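Local atomic coordinates of lysine cyclodeaminase (Streptomyces pristinaespiralis, PDB entry 5YU3), a protein that catalyses the NAD-dependent cyclodeamination of L-lysine, probably to L-pipecolic acid with release of ammonia, and also recognises L-ornithine and L-2,4-diaminobutyric acid. Residues L228-G234 / T295-S301; R131-P136 / A289-D294. All blocks are in the same frame, centred on the assembly; numbering follows the deposited sequence.

Contact 1: residues L228-G234 / T295-S301. With NA (sodium ion), chain E; NAD (nicotinamide-adenine-dinucleotide), chain F.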
loop_
_atom_site.group_PDB
_atom_site.type_symbol
_atom_site.label_atom_id
_atom_site.label_comp_id
_atom_site.label_asym_id
_atom_site.label_seq_id
_atom_site.Cartn_x
_atom_site.Cartn_y
_atom_site.Cartn_z
ATOM N N LEU A 228 -9.797 37.208 2.951
ATOM C CA LEU A 228 -9.615 36.091 2.022
ATOM C C LEU A 228 -9.282 34.791 2.749
ATOM O O LEU A 228 -8.449 34.763 3.665
ATOM C CB LEU A 228 -8.503 36.423 1.017
ATOM C CG LEU A 228 -8.029 35.269 0.115
ATOM C CD1 LEU A 228 -9.175 34.778 -0.793
ATOM C CD2 LEU A 228 -6.833 35.665 -0.720
ATOM N N HIS A 229 -9.954 33.714 2.345
ATOM C CA HIS A 229 -9.572 32.361 2.727
ATOM C C HIS A 229 -9.119 31.584 1.499
ATOM O O HIS A 229 -9.803 31.591 0.469
ATOM C CB HIS A 229 -10.721 31.606 3.394
ATOM C CG HIS A 229 -10.380 30.178 3.655
ATOM N ND1 HIS A 229 -9.398 29.811 4.550
ATOM C CD2 HIS A 229 -10.837 29.029 3.098
ATOM C CE1 HIS A 229 -9.279 28.493 4.552
ATOM N NE2 HIS A 229 -10.145 27.994 3.685
ATOM N N ILE A 230 -7.987 30.889 1.615
ATOM C CA ILE A 230 -7.447 30.087 0.523
ATOM C C ILE A 230 -7.434 28.627 0.949
ATOM O O ILE A 230 -6.894 28.299 2.011
ATOM C CB ILE A 230 -6.024 30.516 0.131
ATOM C CG1 ILE A 230 -5.962 32.013 -0.181
ATOM C CG2 ILE A 230 -5.532 29.667 -1.065
ATOM C CD1 ILE A 230 -4.540 32.505 -0.481
ATOM N N ASN A 231 -8.009 27.754 0.115
ATOM C CA ASN A 231 -7.776 26.315 0.229
ATOM C C ASN A 231 -6.629 25.973 -0.711
ATOM O O ASN A 231 -6.784 26.031 -1.936
ATOM C CB ASN A 231 -9.034 25.509 -0.116
ATOM C CG ASN A 231 -10.239 25.941 0.683
ATOM O OD1 ASN A 231 -10.313 25.728 1.894
ATOM N ND2 ASN A 231 -11.205 26.558 0.002
ATOM N N ALA A 232 -5.464 25.664 -0.143
ATOM C CA ALA A 232 -4.287 25.297 -0.927
ATOM C C ALA A 232 -4.310 23.780 -1.092
ATOM O O ALA A 232 -3.979 23.034 -0.168
ATOM C CB ALA A 232 -3.017 25.789 -0.241
ATOM N N VAL A 233 -4.747 23.313 -2.261
ATOM C CA VAL A 233 -5.131 21.909 -2.407
ATOM C C VAL A 233 -4.055 21.146 -3.165
ATOM O O VAL A 233 -3.845 19.949 -2.923
ATOM C CB VAL A 233 -6.498 21.787 -3.111
ATOM C CG1 VAL A 233 -6.836 20.321 -3.411
ATOM C CG2 VAL A 233 -7.578 22.420 -2.248
ATOM N N GLY A 234 -3.374 21.829 -4.090
ATOM C CA GLY A 234 -2.315 21.205 -4.864
ATOM C C GLY A 234 -1.273 20.577 -3.958
ATOM O O GLY A 234 -0.897 21.174 -2.949
ATOM N N THR A 295 -9.640 37.791 8.681
ATOM C CA THR A 295 -8.269 38.030 8.265
ATOM C C THR A 295 -7.854 36.938 7.294
ATOM O O THR A 295 -8.600 35.983 7.050
ATOM C CB THR A 295 -7.296 38.079 9.459
ATOM O OG1 THR A 295 -7.558 36.995 10.359
ATOM C CG2 THR A 295 -7.501 39.336 10.210
ATOM N N LEU A 296 -6.661 37.092 6.732
ATOM C CA LEU A 296 -6.163 36.138 5.747
ATOM C C LEU A 296 -5.947 34.771 6.385
ATOM O O LEU A 296 -5.283 34.652 7.419
ATOM C CB LEU A 296 -4.848 36.645 5.138
ATOM C CG LEU A 296 -4.153 35.678 4.175
ATOM C CD1 LEU A 296 -5.027 35.427 2.953
ATOM C CD2 LEU A 296 -2.774 36.234 3.755
ATOM N N SER A 297 -6.522 33.734 5.771
ATOM C CA SER A 297 -6.377 32.368 6.254
ATOM C C SER A 297 -6.035 31.436 5.095
ATOM O O SER A 297 -6.413 31.670 3.943
ATOM C CB SER A 297 -7.661 31.874 6.980
ATOM O OG SER A 297 -8.824 32.069 6.175
ATOM N N VAL A 298 -5.302 30.373 5.415
ATOM C CA VAL A 298 -4.940 29.349 4.443
ATOM C C VAL A 298 -5.208 27.994 5.074
ATOM O O VAL A 298 -4.745 27.727 6.188
ATOM C CB VAL A 298 -3.466 29.439 4.015
ATOM C CG1 VAL A 298 -3.085 28.205 3.186
ATOM C CG2 VAL A 298 -3.213 30.722 3.241
ATOM N N PHE A 299 -5.952 27.148 4.364
ATOM C CA PHE A 299 -6.098 25.734 4.706
ATOM C C PHE A 299 -5.121 24.985 3.816
ATOM O O PHE A 299 -5.287 24.954 2.590
ATOM C CB PHE A 299 -7.538 25.257 4.495
ATOM C CG PHE A 299 -7.708 23.742 4.494
ATOM C CD1 PHE A 299 -7.083 22.948 5.450
ATOM C CD2 PHE A 299 -8.521 23.128 3.546
ATOM C CE1 PHE A 299 -7.247 21.554 5.460
ATOM C CE2 PHE A 299 -8.709 21.740 3.547
ATOM C CZ PHE A 299 -8.061 20.944 4.508
ATOM N N ASP A 300 -4.078 24.430 4.431
ATOM C CA ASP A 300 -3.053 23.665 3.726
ATOM C C ASP A 300 -3.516 22.217 3.642
ATOM O O ASP A 300 -3.408 21.463 4.613
ATOM C CB ASP A 300 -1.713 23.776 4.447
ATOM C CG ASP A 300 -0.561 23.263 3.610
ATOM O OD1 ASP A 300 -0.760 23.028 2.396
ATOM O OD2 ASP A 300 0.560 23.121 4.157
ATOM N N SER A 301 -4.038 21.834 2.475
ATOM C CA SER A 301 -4.655 20.530 2.258
ATOM C C SER A 301 -3.662 19.622 1.543
ATOM O O SER A 301 -3.126 19.981 0.484
ATOM C CB SER A 301 -5.944 20.671 1.440
ATOM O OG SER A 301 -6.579 19.412 1.240
HETATM NA NA NA E . -1.359 21.938 -0.120
HETATM P PA NAD F . -5.698 17.936 -13.153
HETATM O O1A NAD F . -4.564 17.529 -14.042
HETATM O O2A NAD F . -7.104 17.459 -13.455
HETATM O O5B NAD F . -5.779 19.544 -13.151
HETATM C C5B NAD F . -4.623 20.318 -12.811
HETATM C C4B NAD F . -4.722 21.610 -13.609
HETATM O O4B NAD F . -3.691 22.505 -13.185
HETATM C C3B NAD F . -4.488 21.372 -15.104
HETATM O O3B NAD F . -5.640 21.804 -15.860
HETATM C C2B NAD F . -3.267 22.220 -15.422
HETATM O O2B NAD F . -3.306 22.835 -16.707
HETATM C C1B NAD F . -3.325 23.265 -14.331
HETATM N N9A NAD F . -2.068 23.983 -14.033
HETATM C C8A NAD F . -0.801 23.509 -14.046
HETATM N N7A NAD F . 0.079 24.497 -13.684
HETATM C C5A NAD F . -0.651 25.610 -13.435
HETATM C C6A NAD F . -0.389 27.001 -13.022
HETATM N N6A NAD F . 0.873 27.427 -12.776
HETATM N N1A NAD F . -1.452 27.822 -12.869
HETATM C C2A NAD F . -2.723 27.441 -13.099
HETATM N N3A NAD F . -3.037 26.196 -13.493
HETATM C C4A NAD F . -2.061 25.262 -13.667
HETATM O O3 NAD F . -5.297 17.493 -11.642
HETATM P PN NAD F . -6.228 17.524 -10.341
HETATM O O1N NAD F . -7.150 18.717 -10.437
HETATM O O2N NAD F . -6.796 16.135 -10.142
HETATM O O5D NAD F . -5.151 17.748 -9.162
HETATM C C5D NAD F . -4.563 19.034 -8.960
HETATM C C4D NAD F . -3.661 18.976 -7.727
HETATM O O4D NAD F . -4.422 18.583 -6.586
HETATM C C3D NAD F . -2.563 17.936 -7.873
HETATM O O3D NAD F . -1.365 18.439 -7.242
HETATM C C2D NAD F . -3.076 16.773 -7.054
HETATM O O2D NAD F . -2.038 15.877 -6.635
HETATM C C1D NAD F . -3.728 17.529 -5.915
HETATM N N1N NAD F . -4.670 16.756 -5.114
HETATM C C2N NAD F . -4.767 17.051 -3.811
HETATM C C3N NAD F . -5.638 16.357 -2.983
HETATM C C7N NAD F . -5.721 16.738 -1.543
HETATM O O7N NAD F . -6.290 16.014 -0.751
HETATM N N7N NAD F . -5.192 17.915 -1.164
HETATM C C4N NAD F . -6.458 15.359 -3.520
HETATM C C5N NAD F . -6.353 15.098 -4.885
HETATM C C6N NAD F . -5.454 15.817 -5.674
#
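His229 and Ser297 pair side by side on two neighbouring parallel strands, 229-232 and 297-300, in the parallel sheet of the Rossmann-type NAD-binding domain. The backbones form a regular parallel ladder. Ile230 and Ala232 donate to Ser297 O and Phe299 O, while Ser297, Phe299 and Ser301 donate to Leu228 O, Ile230 O and Ala232 O. The histidine lies over one face of this ladder. CB of His229 lies 3.4 Å from Ser297 OG. With CG anti to the backbone N (chi1 174°), the ring swings over toward the other strand. There His229 ND1 and Ser297 OG share a hydrogen bond of 2.8 Å, with the hydroxyl at the ring edge. His229 CE1 comes next and packs against Phe299 CB at 3.7 Å. At the tip, His229 NE2 gives its proton to Asn231 OD1 at 2.9 Å. This donor sits above the carbonyl plane of the amide, 56° out of it. Both ring nitrogens thus have a partner. The same OD1 meets the edge of the Phe299 ring at CD2. Ser130 and Ser206 take the ND2 end of Asn231, so the amide is held at both ends. Helix 115-133 covers this face. On the face of Ile230, Ala232 and Val298 the contacts are apolar, and helix 245-250 lies against Ile230. The C-terminal ends of the strands form the functional edge. Sodium is bound there by Ala232 O, Gly234 O, Asp300 OD1 and Ser301 O. The backbone amides of Glu266 and Cys267 also hold the Asp300 carboxylate. Beside the metal, the carboxamide of the NAD nicotinamide grips both segments: its N7N donates to Val233 O at 3.0 Å and to Ser301 OG at 3.2 Å.

Contact 2: residues R131-P136 / A289-D294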
loop_
_atom_site.group_PDB
_atom_site.type_symbol
_atom_site.label_atom_id
_atom_site.label_comp_id
_atom_site.label_asym_id
_atom_site.label_seq_id
_atom_site.Cartn_x
_atom_site.Cartn_y
_atom_site.Cartn_z
ATOM N N ARG A 131 -16.033 26.666 5.777
ATOM C CA ARG A 131 -17.100 27.015 6.701
ATOM C C ARG A 131 -16.532 27.669 7.954
ATOM O O ARG A 131 -17.122 28.614 8.495
ATOM C CB ARG A 131 -17.909 25.764 7.051
ATOM C CG ARG A 131 -19.349 26.028 7.401
ATOM C CD ARG A 131 -20.153 24.758 7.184
ATOM N NE ARG A 131 -19.411 23.615 7.703
ATOM C CZ ARG A 131 -19.886 22.376 7.760
ATOM N NH1 ARG A 131 -21.118 22.113 7.314
ATOM N NH2 ARG A 131 -19.126 21.402 8.260
ATOM N N LEU A 132 -15.373 27.194 8.416
ATOM C CA LEU A 132 -14.756 27.745 9.619
ATOM C C LEU A 132 -14.054 29.077 9.366
ATOM O O LEU A 132 -14.015 29.926 10.266
ATOM C CB LEU A 132 -13.743 26.752 10.200
ATOM C CG LEU A 132 -14.295 25.566 11.006
ATOM C CD1 LEU A 132 -13.333 24.391 10.938
ATOM C CD2 LEU A 132 -14.555 25.962 12.449
ATOM N N LEU A 133 -13.474 29.276 8.175
ATOM C CA LEU A 133 -12.492 30.339 7.978
ATOM C C LEU A 133 -12.809 31.316 6.856
ATOM O O LEU A 133 -12.109 32.333 6.735
ATOM C CB LEU A 133 -11.102 29.726 7.716
ATOM C CG LEU A 133 -10.500 28.979 8.910
ATOM C CD1 LEU A 133 -9.238 28.217 8.519
ATOM C CD2 LEU A 133 -10.203 29.952 10.043
ATOM N N ALA A 134 -13.795 31.045 6.014
ATOM C CA ALA A 134 -14.226 32.040 5.043
ATOM C C ALA A 134 -15.416 32.813 5.597
ATOM O O ALA A 134 -16.166 32.318 6.445
ATOM C CB ALA A 134 -14.610 31.386 3.710
ATOM N N ARG A 135 -15.586 34.031 5.106
ATOM C CA ARG A 135 -16.730 34.837 5.499
ATOM C C ARG A 135 -18.018 34.104 5.128
ATOM O O ARG A 135 -18.135 33.602 4.003
ATOM C CB ARG A 135 -16.676 36.196 4.806
ATOM C CG ARG A 135 -15.991 37.291 5.619
ATOM C CD ARG A 135 -16.261 38.658 4.990
ATOM N NE ARG A 135 -17.625 39.129 5.248
ATOM C CZ ARG A 135 -18.015 39.752 6.360
ATOM N NH1 ARG A 135 -17.146 39.999 7.330
ATOM N NH2 ARG A 135 -19.277 40.139 6.499
ATOM N N PRO A 136 -18.985 33.994 6.038
ATOM C CA PRO A 136 -20.211 33.252 5.713
ATOM C C PRO A 136 -21.028 33.873 4.602
ATOM O O PRO A 136 -21.898 33.193 4.048
ATOM C CB PRO A 136 -20.977 33.240 7.039
ATOM C CG PRO A 136 -20.276 34.422 7.867
ATOM C CD PRO A 136 -19.032 34.459 7.468
ATOM N N ALA A 289 -10.404 29.159 15.844
ATOM C CA ALA A 289 -10.762 29.834 14.603
ATOM C C ALA A 289 -11.531 31.132 14.826
ATOM O O ALA A 289 -11.809 31.847 13.854
ATOM C CB ALA A 289 -11.594 28.898 13.719
ATOM N N ALA A 290 -11.888 31.448 16.070
ATOM C CA ALA A 290 -12.755 32.590 16.336
ATOM C C ALA A 290 -12.080 33.886 15.897
ATOM O O ALA A 290 -10.975 34.207 16.347
ATOM C CB ALA A 290 -13.116 32.636 17.822
ATOM N N GLY A 291 -12.734 34.617 14.990
ATOM C CA GLY A 291 -12.185 35.845 14.451
ATOM C C GLY A 291 -11.319 35.686 13.217
ATOM O O GLY A 291 -10.991 36.693 12.574
ATOM N N ARG A 292 -10.936 34.465 12.854
ATOM C CA ARG A 292 -10.025 34.293 11.727
ATOM C C ARG A 292 -10.732 34.352 10.374
ATOM O O ARG A 292 -10.059 34.374 9.332
ATOM C CB ARG A 292 -9.266 32.972 11.863
ATOM C CG ARG A 292 -8.598 32.751 13.222
ATOM C CD ARG A 292 -7.583 33.825 13.584
ATOM N NE ARG A 292 -6.873 33.476 14.818
ATOM C CZ ARG A 292 -6.396 34.356 15.699
ATOM N NH1 ARG A 292 -6.536 35.663 15.499
ATOM N NH2 ARG A 292 -5.773 33.924 16.790
ATOM N N GLN A 293 -12.065 34.376 10.347
ATOM C CA GLN A 293 -12.736 34.589 9.072
ATOM C C GLN A 293 -12.391 35.951 8.497
ATOM O O GLN A 293 -12.295 36.100 7.275
ATOM C CB GLN A 293 -14.250 34.457 9.229
ATOM C CG GLN A 293 -14.743 33.036 9.417
ATOM C CD GLN A 293 -16.218 32.999 9.777
ATOM O OE1 GLN A 293 -16.864 34.041 9.887
ATOM N NE2 GLN A 293 -16.759 31.802 9.960
ATOM N N ASP A 294 -12.181 36.946 9.360
ATOM C CA ASP A 294 -12.026 38.328 8.924
ATOM C C ASP A 294 -10.591 38.723 8.612
ATOM O O ASP A 294 -10.352 39.893 8.299
ATOM C CB ASP A 294 -12.602 39.272 9.982
ATOM C CG ASP A 294 -14.068 39.026 10.221
ATOM O OD1 ASP A 294 -14.785 38.768 9.235
ATOM O OD2 ASP A 294 -14.500 39.064 11.390
#
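Gln293 lies across the C-terminal end of helix 115-133, where the chain leaves the helix at Ala134 on the edge of the Rossmann-type domain. The turn just before it, Ala289 to Arg292, is of type II, closed by Arg292 N to Ala289 O at 2.9 Å. Gly291 sits in this turn with positive phi. The Gln293 side chain reaches over the carbonyls at and just past the helix end. CG stands beside the backbone N (chi1 -73°) and the chain runs on extended, which carries the amide past Leu132 O and Ala134 O. Gln293 NE2 donates to Leu132 O in a weak bond of 3.3 Å. CG touches the same oxygen and also Ala134 O. At the other end of the amide, OE1 rests against Pro136 CD, a carbon that gives it contact but no conventional hydrogen bond. Leu133 O is served differently. Leu133 O receives a CA-H...O contact from Gln293 CA at 3.3 Å, nearly straight with 167° at the hydrogen, and a weak hydrogen bond from Ser297 OG. With an alanine here in place of Gln293, Leu132 O would probably lose its side-chain donor and a gap would open over the helix end beside Pro136. Apolar contacts complete the joint: Leu133 CD2 packs against Arg292 CB at 3.6 Å and also meets Ala289 CB. Leu282 of helix 279-284 and Phe252 of strand 252-255 continue this apolar patch. A charged pair stands beside it. Arg135 has its stronger partner in Asp137, which forms a salt bridge with NE. Its chain bends at chi3 (75°), and Arg135 NH1 is left to make a long, weak salt bridge to Asp294 OD1 at 3.3 Å. That oxygen approaches the guanidinium edge, close to its plane.

Overall arrangement
From the N terminus, the chain passes through six of the seven strands of the mixed sheet and enters helix 115-133, whose end opens contact 2. It then builds four strands of the parallel sheet before 228-234 opens contact 1. Segment 289-294 returns to the helix end and closes the long loop of contact 2. Directly after it, 295-301 closes the shorter loop of contact 1. The two loops cross, since their segments alternate. Contact 1 joins two adjacent strands of the parallel sheet and ends at the sodium and NAD. Contact 2 pins the incoming turn to the helix over that sheet. They touch where His229 ND1 lies 3.6 Å from Leu133 CB.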